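Zinc-finger (Saccharomonospora viridis, PDB 3RMQ) is of unknown function but binds a zinc ion and belongs to a zinc-finger family. Local coordinates at residues Tyr7-Ala12 against Arg16-Thr21; Ala22-Gln27 against Pro31-Cys36; Arg93-Leu98 against Gly103-Leu108. The protein carries 1 engineered substitution. All blocks are in the same frame, centred on the assembly; numbering follows the deposited sequence. Where two conformers were deposited one is given.

Interaction 1 (Tyr7-Ala12 against Arg16-Thr21); sequences YLWQQA and RHVYDT. With ZN (zinc ion), chain B.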
loop_
_atom_site.group_PDB
_atom_site.type_symbol
_atom_site.label_atom_id
_atom_site.label_comp_id
_atom_site.label_asym_id
_atom_site.label_seq_id
_atom_site.Cartn_x
_atom_site.Cartn_y
_atom_site.Cartn_z
ATOM N N TYR A 7 -2.427 -3.800 -11.655
ATOM C CA TYR A 7 -2.607 -3.155 -10.347
ATOM C C TYR A 7 -3.105 -1.729 -10.533
ATOM O O TYR A 7 -2.578 -0.985 -11.360
ATOM C CB TYR A 7 -1.269 -3.056 -9.603
ATOM C CG TYR A 7 -0.656 -4.414 -9.329
ATOM C CD1 TYR A 7 -1.208 -5.256 -8.365
ATOM C CD2 TYR A 7 0.411 -4.883 -10.096
ATOM C CE1 TYR A 7 -0.659 -6.502 -8.113
ATOM C CE2 TYR A 7 0.955 -6.140 -9.860
ATOM C CZ TYR A 7 0.397 -6.939 -8.878
ATOM O OH TYR A 7 0.903 -8.194 -8.616
ATOM N N LEU A 8 -4.035 -1.325 -9.690
ATOM C CA LEU A 8 -4.571 0.056 -9.763
ATOM C C LEU A 8 -4.684 0.600 -8.345
ATOM O O LEU A 8 -4.721 -0.177 -7.372
ATOM C CB LEU A 8 -5.954 0.086 -10.420
ATOM C CG LEU A 8 -6.003 -0.219 -11.946
ATOM C CD1 LEU A 8 -7.408 -0.283 -12.385
ATOM C CD2 LEU A 8 -5.216 0.902 -12.752
ATOM N N TRP A 9 -4.776 1.921 -8.236
ATOM C CA TRP A 9 -4.932 2.582 -6.953
ATOM C C TRP A 9 -6.405 2.766 -6.623
ATOM O O TRP A 9 -7.230 2.957 -7.547
ATOM C CB TRP A 9 -4.218 3.974 -6.993
ATOM C CG TRP A 9 -2.733 3.829 -7.135
ATOM C CD1 TRP A 9 -2.010 3.667 -8.308
ATOM C CD2 TRP A 9 -1.770 3.800 -6.060
ATOM N NE1 TRP A 9 -0.655 3.538 -7.997
ATOM C CE2 TRP A 9 -0.487 3.645 -6.642
ATOM C CE3 TRP A 9 -1.875 3.908 -4.653
ATOM C CZ2 TRP A 9 0.704 3.562 -5.860
ATOM C CZ3 TRP A 9 -0.666 3.844 -3.865
ATOM C CH2 TRP A 9 0.581 3.673 -4.484
ATOM N N GLN A 10 -6.729 2.751 -5.324
ATOM C CA GLN A 10 -8.077 3.086 -4.875
ATOM C C GLN A 10 -8.029 3.618 -3.447
ATOM O O GLN A 10 -7.467 2.956 -2.563
ATOM C CB GLN A 10 -8.987 1.835 -4.938
ATOM C CG GLN A 10 -10.381 2.031 -4.292
ATOM C CD GLN A 10 -11.190 3.111 -4.999
ATOM O OE1 GLN A 10 -11.351 3.054 -6.219
ATOM N NE2 GLN A 10 -11.675 4.117 -4.245
ATOM N N GLN A 11 -8.599 4.797 -3.230
ATOM C CA GLN A 11 -8.611 5.383 -1.869
ATOM C C GLN A 11 -9.691 4.672 -1.057
ATOM O O GLN A 11 -10.832 4.445 -1.549
ATOM C CB GLN A 11 -8.930 6.869 -1.910
ATOM C CG GLN A 11 -8.899 7.516 -0.482
ATOM C CD GLN A 11 -9.039 8.997 -0.545
ATOM O OE1 GLN A 11 -8.065 9.713 -0.834
ATOM N NE2 GLN A 11 -10.262 9.493 -0.333
ATOM N N ALA A 12 -9.360 4.306 0.184
ATOM C CA ALA A 12 -10.356 3.713 1.077
ATOM C C ALA A 12 -9.799 3.660 2.480
ATOM O O ALA A 12 -8.604 3.444 2.678
ATOM C CB ALA A 12 -10.717 2.277 0.602
ATOM N N ARG A 16 -4.534 5.783 0.263
ATOM C CA ARG A 16 -4.667 5.386 -1.120
ATOM C C ARG A 16 -3.999 4.004 -1.268
ATOM O O ARG A 16 -2.773 3.908 -1.173
ATOM C CB ARG A 16 -4.018 6.420 -2.056
ATOM C CG ARG A 16 -4.595 6.273 -3.453
ATOM C CD ARG A 16 -3.911 7.154 -4.496
ATOM N NE ARG A 16 -4.170 8.565 -4.224
ATOM C CZ ARG A 16 -3.795 9.582 -5.018
ATOM N NH1 ARG A 16 -3.105 9.337 -6.142
ATOM N NH2 ARG A 16 -4.116 10.845 -4.688
ATOM N N HIS A 17 -4.813 2.939 -1.390
ATOM C CA HIS A 17 -4.279 1.574 -1.422
ATOM C C HIS A 17 -4.103 1.151 -2.860
ATOM O O HIS A 17 -4.507 1.894 -3.774
ATOM C CB HIS A 17 -5.235 0.589 -0.722
ATOM C CG HIS A 17 -5.366 0.817 0.751
ATOM N ND1 HIS A 17 -4.446 0.349 1.676
ATOM C CD2 HIS A 17 -6.316 1.475 1.461
ATOM C CE1 HIS A 17 -4.857 0.668 2.894
ATOM N NE2 HIS A 17 -5.981 1.370 2.786
ATOM N N VAL A 18 -3.529 -0.038 -3.054
ATOM C CA VAL A 18 -3.338 -0.615 -4.388
ATOM C C VAL A 18 -4.120 -1.892 -4.338
ATOM O O VAL A 18 -4.137 -2.583 -3.274
ATOM C CB VAL A 18 -1.852 -0.915 -4.708
ATOM C CG1 VAL A 18 -1.724 -1.670 -6.029
ATOM C CG2 VAL A 18 -1.072 0.397 -4.781
ATOM N N TYR A 19 -4.786 -2.236 -5.435
ATOM C CA TYR A 19 -5.424 -3.555 -5.474
ATOM C C TYR A 19 -5.050 -4.323 -6.753
ATOM O O TYR A 19 -4.643 -3.729 -7.773
ATOM C CB TYR A 19 -6.958 -3.442 -5.301
ATOM C CG TYR A 19 -7.682 -2.834 -6.455
ATOM C CD1 TYR A 19 -7.708 -1.448 -6.644
ATOM C CD2 TYR A 19 -8.351 -3.632 -7.378
ATOM C CE1 TYR A 19 -8.352 -0.884 -7.738
ATOM C CE2 TYR A 19 -8.998 -3.080 -8.477
ATOM C CZ TYR A 19 -9.003 -1.704 -8.644
ATOM O OH TYR A 19 -9.653 -1.159 -9.726
ATOM N N ASP A 20 -5.183 -5.644 -6.671
ATOM C CA ASP A 20 -4.916 -6.560 -7.795
ATOM C C ASP A 20 -6.227 -6.657 -8.607
ATOM O O ASP A 20 -7.260 -7.175 -8.101
ATOM C CB ASP A 20 -4.541 -7.915 -7.204
ATOM C CG ASP A 20 -4.040 -8.901 -8.241
ATOM O OD1 ASP A 20 -4.411 -8.738 -9.433
ATOM O OD2 ASP A 20 -3.280 -9.843 -7.870
ATOM N N THR A 21 -6.212 -6.166 -9.842
ATOM C CA THR A 21 -7.448 -6.069 -10.623
ATOM C C THR A 21 -7.819 -7.461 -11.148
ATOM O O THR A 21 -8.874 -7.601 -11.762
ATOM C CB THR A 21 -7.284 -5.157 -11.853
ATOM O OG1 THR A 21 -6.368 -5.786 -12.770
ATOM C CG2 THR A 21 -6.714 -3.752 -11.431
HETATM ZN ZN ZN B . -2.651 -0.684 1.603
HETATM O O HOH W 1 -5.656 9.392 -1.909
#

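Interaction 2 (Ala22-Gln27 against Pro31-Cys36); sequences ARHRVQ and PFTALC. With ZN (zinc ion), chain B.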
loop_
_atom_site.group_PDB
_atom_site.type_symbol
_atom_site.label_atom_id
_atom_site.label_comp_id
_atom_site.label_asym_id
_atom_site.label_seq_id
_atom_site.Cartn_x
_atom_site.Cartn_y
_atom_site.Cartn_z
ATOM N N ALA A 22 -6.940 -8.459 -10.949
ATOM C CA ALA A 22 -7.307 -9.863 -11.298
ATOM C C ALA A 22 -8.088 -10.493 -10.157
ATOM O O ALA A 22 -8.607 -11.604 -10.314
ATOM C CB ALA A 22 -6.085 -10.707 -11.561
ATOM N N ARG A 23 -8.147 -9.810 -9.009
ATOM C CA ARG A 23 -8.812 -10.354 -7.818
ATOM C C ARG A 23 -10.053 -9.563 -7.413
ATOM O O ARG A 23 -11.007 -10.135 -6.899
ATOM C CB ARG A 23 -7.861 -10.395 -6.618
ATOM C CG ARG A 23 -6.661 -11.327 -6.741
ATOM C CD ARG A 23 -5.684 -11.004 -5.592
ATOM N NE ARG A 23 -4.510 -11.869 -5.469
ATOM C CZ ARG A 23 -4.550 -13.151 -5.116
ATOM N NH1 ARG A 23 -5.722 -13.750 -4.924
ATOM N NH2 ARG A 23 -3.422 -13.848 -4.987
ATOM N N HIS A 24 -10.046 -8.253 -7.633
ATOM C CA HIS A 24 -11.149 -7.414 -7.201
ATOM C C HIS A 24 -11.627 -6.443 -8.257
ATOM O O HIS A 24 -10.839 -5.973 -9.080
ATOM C CB HIS A 24 -10.763 -6.609 -5.960
ATOM C CG HIS A 24 -10.295 -7.458 -4.832
ATOM N ND1 HIS A 24 -11.167 -8.107 -3.985
ATOM C CD2 HIS A 24 -9.047 -7.804 -4.433
ATOM C CE1 HIS A 24 -10.470 -8.797 -3.094
ATOM N NE2 HIS A 24 -9.184 -8.632 -3.347
ATOM N N ARG A 25 -12.923 -6.138 -8.177
ATOM C CA ARG A 25 -13.544 -5.018 -8.885
ATOM C C ARG A 25 -13.995 -4.056 -7.826
ATOM O O ARG A 25 -14.732 -4.458 -6.935
ATOM C CB ARG A 25 -14.799 -5.513 -9.585
ATOM C CG ARG A 25 -14.828 -5.269 -11.054
ATOM C CD ARG A 25 -15.868 -6.151 -11.732
ATOM N NE ARG A 25 -15.349 -6.641 -13.001
ATOM C CZ ARG A 25 -16.027 -7.401 -13.855
ATOM N NH1 ARG A 25 -15.451 -7.784 -14.985
ATOM N NH2 ARG A 25 -17.274 -7.774 -13.585
ATOM N N VAL A 26 -13.627 -2.785 -7.919
ATOM C CA VAL A 26 -14.039 -1.812 -6.913
ATOM C C VAL A 26 -15.455 -1.275 -7.113
ATOM O O VAL A 26 -15.849 -1.033 -8.247
ATOM C CB VAL A 26 -13.095 -0.573 -6.962
ATOM C CG1 VAL A 26 -13.686 0.567 -6.159
ATOM C CG2 VAL A 26 -11.770 -0.952 -6.465
ATOM N N GLN A 27 -16.186 -1.021 -6.018
ATOM C CA GLN A 27 -17.553 -0.494 -6.103
ATOM C C GLN A 27 -17.904 0.108 -4.760
ATOM O O GLN A 27 -17.508 -0.422 -3.710
ATOM C CB GLN A 27 -18.535 -1.604 -6.450
ATOM C CG GLN A 27 -19.999 -1.249 -6.201
ATOM C CD GLN A 27 -20.867 -2.496 -6.074
ATOM O OE1 GLN A 27 -20.898 -3.331 -6.981
ATOM N NE2 GLN A 27 -21.534 -2.653 -4.924
ATOM N N PRO A 31 -16.505 -4.273 -0.024
ATOM C CA PRO A 31 -15.122 -4.392 0.468
ATOM C C PRO A 31 -14.192 -4.928 -0.598
ATOM O O PRO A 31 -14.624 -5.719 -1.457
ATOM C CB PRO A 31 -15.232 -5.436 1.577
ATOM C CG PRO A 31 -16.410 -6.272 1.161
ATOM C CD PRO A 31 -17.393 -5.275 0.594
ATOM N N PHE A 32 -12.928 -4.518 -0.560
ATOM C CA PHE A 32 -11.908 -5.243 -1.292
ATOM C C PHE A 32 -10.701 -5.372 -0.395
ATOM O O PHE A 32 -10.598 -4.683 0.612
ATOM C CB PHE A 32 -11.546 -4.528 -2.597
ATOM C CG PHE A 32 -10.829 -3.184 -2.409
ATOM C CD1 PHE A 32 -11.555 -2.012 -2.199
ATOM C CD2 PHE A 32 -9.440 -3.111 -2.443
ATOM C CE1 PHE A 32 -10.892 -0.764 -2.027
ATOM C CE2 PHE A 32 -8.765 -1.881 -2.253
ATOM C CZ PHE A 32 -9.500 -0.691 -2.045
ATOM N N THR A 33 -9.785 -6.266 -0.742
ATOM C CA THR A 33 -8.594 -6.415 0.056
ATOM C C THR A 33 -7.442 -5.868 -0.777
ATOM O O THR A 33 -7.225 -6.276 -1.925
ATOM C CB THR A 33 -8.330 -7.890 0.394
ATOM O OG1 THR A 33 -9.442 -8.385 1.169
ATOM C CG2 THR A 33 -7.065 -8.009 1.214
ATOM N N ALA A 34 -6.723 -4.939 -0.181
ATOM C CA ALA A 34 -5.588 -4.294 -0.843
ATOM C C ALA A 34 -4.324 -5.184 -0.829
ATOM O O ALA A 34 -4.256 -6.224 -0.130
ATOM C CB ALA A 34 -5.299 -3.003 -0.127
ATOM N N LEU A 35 -3.279 -4.769 -1.545
ATOM C CA LEU A 35 -2.028 -5.566 -1.546
ATOM C C LEU A 35 -1.467 -5.676 -0.123
ATOM O O LEU A 35 -0.773 -6.636 0.231
ATOM C CB LEU A 35 -0.940 -4.928 -2.427
ATOM C CG LEU A 35 -1.189 -4.855 -3.903
ATOM C CD1 LEU A 35 0.122 -4.375 -4.586
ATOM C CD2 LEU A 35 -1.695 -6.211 -4.415
ATOM N N CYS A 36 -1.775 -4.707 0.722
ATOM C CA CYS A 36 -1.196 -4.719 2.081
ATOM C C CYS A 36 -1.947 -5.669 2.982
ATOM O O CYS A 36 -1.558 -5.895 4.152
ATOM C CB CYS A 36 -1.232 -3.306 2.706
ATOM S SG CYS A 36 -2.906 -2.666 2.899
HETATM ZN ZN ZN B . -2.651 -0.684 1.603
HETATM O O HOH W 2 -14.665 -5.038 -4.358
#

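Interaction 3 (Arg93-Leu98 against Gly103-Leu108); sequences RLAEVL and GEVVEL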
loop_
_atom_site.group_PDB
_atom_site.type_symbol
_atom_site.label_atom_id
_atom_site.label_comp_id
_atom_site.label_asym_id
_atom_site.label_seq_id
_atom_site.Cartn_x
_atom_site.Cartn_y
_atom_site.Cartn_z
ATOM N N ARG A 93 2.989 -5.068 9.228
ATOM C CA ARG A 93 2.135 -5.420 8.094
ATOM C C ARG A 93 2.980 -5.637 6.800
ATOM O O ARG A 93 2.745 -6.585 6.048
ATOM C CB ARG A 93 1.067 -4.332 7.887
ATOM C CG ARG A 93 0.060 -4.644 6.797
ATOM C CD ARG A 93 -1.085 -3.536 6.771
ATOM N NE ARG A 93 -1.757 -3.454 8.071
ATOM C CZ ARG A 93 -2.107 -2.325 8.698
ATOM N NH1 ARG A 93 -1.870 -1.145 8.153
ATOM N NH2 ARG A 93 -2.708 -2.371 9.894
ATOM N N LEU A 94 3.982 -4.781 6.549
ATOM C CA LEU A 94 4.847 -4.969 5.362
ATOM C C LEU A 94 5.638 -6.279 5.480
ATOM O O LEU A 94 5.884 -6.952 4.475
ATOM C CB LEU A 94 5.849 -3.826 5.211
ATOM C CG LEU A 94 6.792 -3.880 3.997
ATOM C CD1 LEU A 94 6.003 -3.878 2.714
ATOM C CD2 LEU A 94 7.740 -2.685 4.014
ATOM N N ALA A 95 6.082 -6.619 6.688
ATOM C CA ALA A 95 6.846 -7.863 6.882
ATOM C C ALA A 95 6.012 -9.110 6.564
ATOM O O ALA A 95 6.563 -10.171 6.272
ATOM C CB ALA A 95 7.415 -7.960 8.299
ATOM N N GLU A 96 4.696 -8.993 6.638
ATOM C CA GLU A 96 3.839 -10.124 6.321
ATOM C C GLU A 96 3.764 -10.320 4.804
ATOM O O GLU A 96 3.461 -11.408 4.325
ATOM C CB GLU A 96 2.435 -9.918 6.916
ATOM C CG GLU A 96 2.337 -10.219 8.416
ATOM C CD GLU A 96 2.481 -11.725 8.754
ATOM O OE1 GLU A 96 2.883 -12.049 9.899
ATOM O OE2 GLU A 96 2.183 -12.586 7.884
ATOM N N VAL A 97 4.056 -9.255 4.062
ATOM C CA VAL A 97 3.983 -9.237 2.608
ATOM C C VAL A 97 5.311 -9.568 1.958
ATOM O O VAL A 97 5.342 -10.192 0.905
ATOM C CB VAL A 97 3.607 -7.799 2.081
ATOM C CG1 VAL A 97 3.731 -7.719 0.571
ATOM C CG2 VAL A 97 2.231 -7.393 2.532
ATOM N N LEU A 98 6.412 -9.095 2.534
ATOM C CA LEU A 98 7.728 -9.347 1.955
ATOM C C LEU A 98 8.230 -10.706 2.468
ATOM O O LEU A 98 7.700 -11.241 3.445
ATOM C CB LEU A 98 8.701 -8.221 2.298
ATOM C CG LEU A 98 8.258 -6.839 1.800
ATOM C CD1 LEU A 98 9.367 -5.840 2.015
ATOM C CD2 LEU A 98 7.904 -6.886 0.362
ATOM N N GLY A 103 14.317 -7.877 10.074
ATOM C CA GLY A 103 15.356 -6.867 10.123
ATOM C C GLY A 103 15.607 -6.264 8.753
ATOM O O GLY A 103 15.920 -5.079 8.629
ATOM N N GLU A 104 15.491 -7.088 7.715
ATOM C CA GLU A 104 15.681 -6.604 6.360
ATOM C C GLU A 104 14.533 -5.677 5.999
ATOM O O GLU A 104 14.754 -4.640 5.352
ATOM C CB GLU A 104 15.811 -7.768 5.379
ATOM C CG GLU A 104 17.131 -8.517 5.554
ATOM C CD GLU A 104 17.315 -9.658 4.570
ATOM O OE1 GLU A 104 16.358 -10.431 4.359
ATOM O OE2 GLU A 104 18.424 -9.783 4.008
ATOM N N VAL A 105 13.320 -5.998 6.452
ATOM C CA VAL A 105 12.194 -5.083 6.213
ATOM C C VAL A 105 12.431 -3.746 6.914
ATOM O O VAL A 105 12.252 -2.682 6.315
ATOM C CB VAL A 105 10.852 -5.684 6.671
ATOM C CG1 VAL A 105 9.758 -4.619 6.658
ATOM C CG2 VAL A 105 10.485 -6.853 5.771
ATOM N N VAL A 106 12.849 -3.784 8.170
ATOM C CA VAL A 106 13.047 -2.546 8.905
ATOM C C VAL A 106 14.125 -1.680 8.233
ATOM O O VAL A 106 13.933 -0.484 8.058
ATOM C CB VAL A 106 13.365 -2.800 10.372
ATOM C CG1 VAL A 106 13.644 -1.480 11.093
ATOM C CG2 VAL A 106 12.188 -3.517 11.045
ATOM N N GLU A 107 15.235 -2.282 7.830
ATOM C CA GLU A 107 16.294 -1.545 7.134
ATOM C C GLU A 107 15.795 -0.929 5.827
ATOM O O GLU A 107 16.083 0.238 5.521
ATOM C CB GLU A 107 17.503 -2.455 6.919
ATOM C CG GLU A 107 18.177 -2.746 8.258
ATOM C CD GLU A 107 19.354 -3.708 8.185
ATOM O OE1 GLU A 107 19.742 -4.115 7.063
ATOM O OE2 GLU A 107 19.890 -4.054 9.267
ATOM N N LEU A 108 15.006 -1.699 5.082
ATOM C CA LEU A 108 14.415 -1.238 3.832
ATOM C C LEU A 108 13.618 0.064 4.026
ATOM O O LEU A 108 13.749 1.016 3.246
ATOM C CB LEU A 108 13.511 -2.361 3.283
ATOM C CG LEU A 108 12.742 -2.196 1.973
ATOM C CD1 LEU A 108 12.344 -3.560 1.440
ATOM C CD2 LEU A 108 11.514 -1.322 2.168
#

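Interaction 1 (Tyr7-Ala12 against Arg16-Thr21)
V18 meets W9 as a knob on a plate: its CG2 methyl sits 3.4 Å from the centroid of the six-membered ring of W9, only 5° off the ring normal, a close CH-pi contact. The other branch, V18 CG1, turns to the CB of Y7, so this valine fills the hollow between the two aromatic side chains on its face of the hairpin. R16 lines the next part of the indole, its CG lying 3.8 Å from W9 CE3. Beyond it, a water bridges R16 NE and Q11 OE1; Q11 is also held by D48 and D56, and R16 NH2 by the carbonyl of W54.

On the opposite face, L8 and Y19 lie side by side and point the same way. Y19 CG stands between its own backbone N and carbonyl carbon (chi1 70°), which lays the ring along the leucine, with Y19 CE1 3.7 Å from L8 CB and Y19 CD1 also against Q10 CB. T21 adds a bump of its own, CG2 fitting 3.6 Å from L8 CG.

Between the faces the strands are laced by two hydrogen-bonded antiparallel pairs. L8 and Y19 bond in both directions, Y19 N lying 2.8 Å from L8 O. Q10 and H17 do likewise, with Q10 N meeting H17 O at 2.8 Å. The H17 ring presents an edge to A12 O, while its ND1 binds zinc at 2.1 Å. C36, C59 and C62 complete that site, so this twisted beta hairpin supplies the histidine of a zinc site made of three cysteines and one histidine, characteristic of a zinc finger.

Interaction 2 (Ala22-Gln27 against Pro31-Cys36)
H24 leans its imidazole flat against the start of the 32-33 strand, and the contact can be followed along this one side chain. Its CB points toward the 31-36 segment, and the first torsion, with CG anti to the carbonyl carbon (chi1 -56°), then swings the ring over F32 CB and T33 N. CB comes first, 4.0 Å from F32 CB; CG and ND1 then pass the same methylene, which lies over one face of the ring as a CH-pi donor, 4.2 Å from its centroid. Further out the backbone takes over: CE1 is 3.5 Å from T33 N, which stands above the same plane toward the rim. Of the remaining ring atoms, CD2 and NE2 come near T33 O, NE2 at 3.4 Å but badly angled, so no hydrogen bond forms there. NE2 also passes close to T33 CB, whose hydroxyl is engaged elsewhere, with T39.

Little else joins the segments. V26 CG2 brushes F32 CD1 at a loose 4.4 Å, the phenyl ring being turned inward to pack on Q10 and A12 of the 7-12 strand. A water sits between the two backbones, 2.6 Å from R25 O and 3.0 Å from P31 O; having more acceptors around it than protons, it cannot serve all of them at once.

Past the strand, the chain carries A34 against H17 and then delivers C36, whose SG binds zinc at 2.4 Å beside H17, C59 and C62. The contact thus folds an irregular loop back over the segment that supplies one cysteine ligand of the three-cysteine, one-histidine zinc site.

Interaction 3 (Arg93-Leu98 against Gly103-Leu108)
The carbonyl oxygen of L94 is gripped by two backbone donors, L98 N at 2.9 Å and V97 N at 3.0 Å. The side chains of L94 and L98 both point toward segment 103-108.

Everything that crosses the contact is aliphatic. V105 is the wedge: its two methyls part, CG1 going to L94 CD2 (3.8 Å) and CG2 going to the backbone and CB of A95, 3.9 Å from A95 CA, and also to L98 CD1. With CG1 anti to its backbone N (chi1 169°), the valine straddles the row of residues opposite. One turn on, L108 reaches out to meet L98 tip to tip, CD1 to CD1 at 3.8 Å, while its CD2 only grazes L94.

The axes of the two short helical segments come within 9.6 Å and run at 119° to one another. L94 and L98 also lie against I64 and K68 of helix 60-69, and L108 packs on I77 and A81 of helix 74-81, so the pair packs against helices 60-69 and 74-81.

How the interactions relate
Along the chain the three contacts follow one another in series, each closing before the next opens. Interactions 1 and 2 are neighbours, their centres about 7 Å apart: V18 O and L35 N probably share a hydrogen bond, V26 packs on Q10, and each contributes one ligand to the same zinc ion. Interaction 3 belongs to the helical half, its centre about 20 Å from interaction 1 and about 22 Å from interaction 2. It does not touch interaction 1, but R93 and V97 pack on the C36 and L35 carbonyls of interaction 2. Helix 60-69, which carries C62, lies against all three, linking zinc-bound hairpin and loop to the helices.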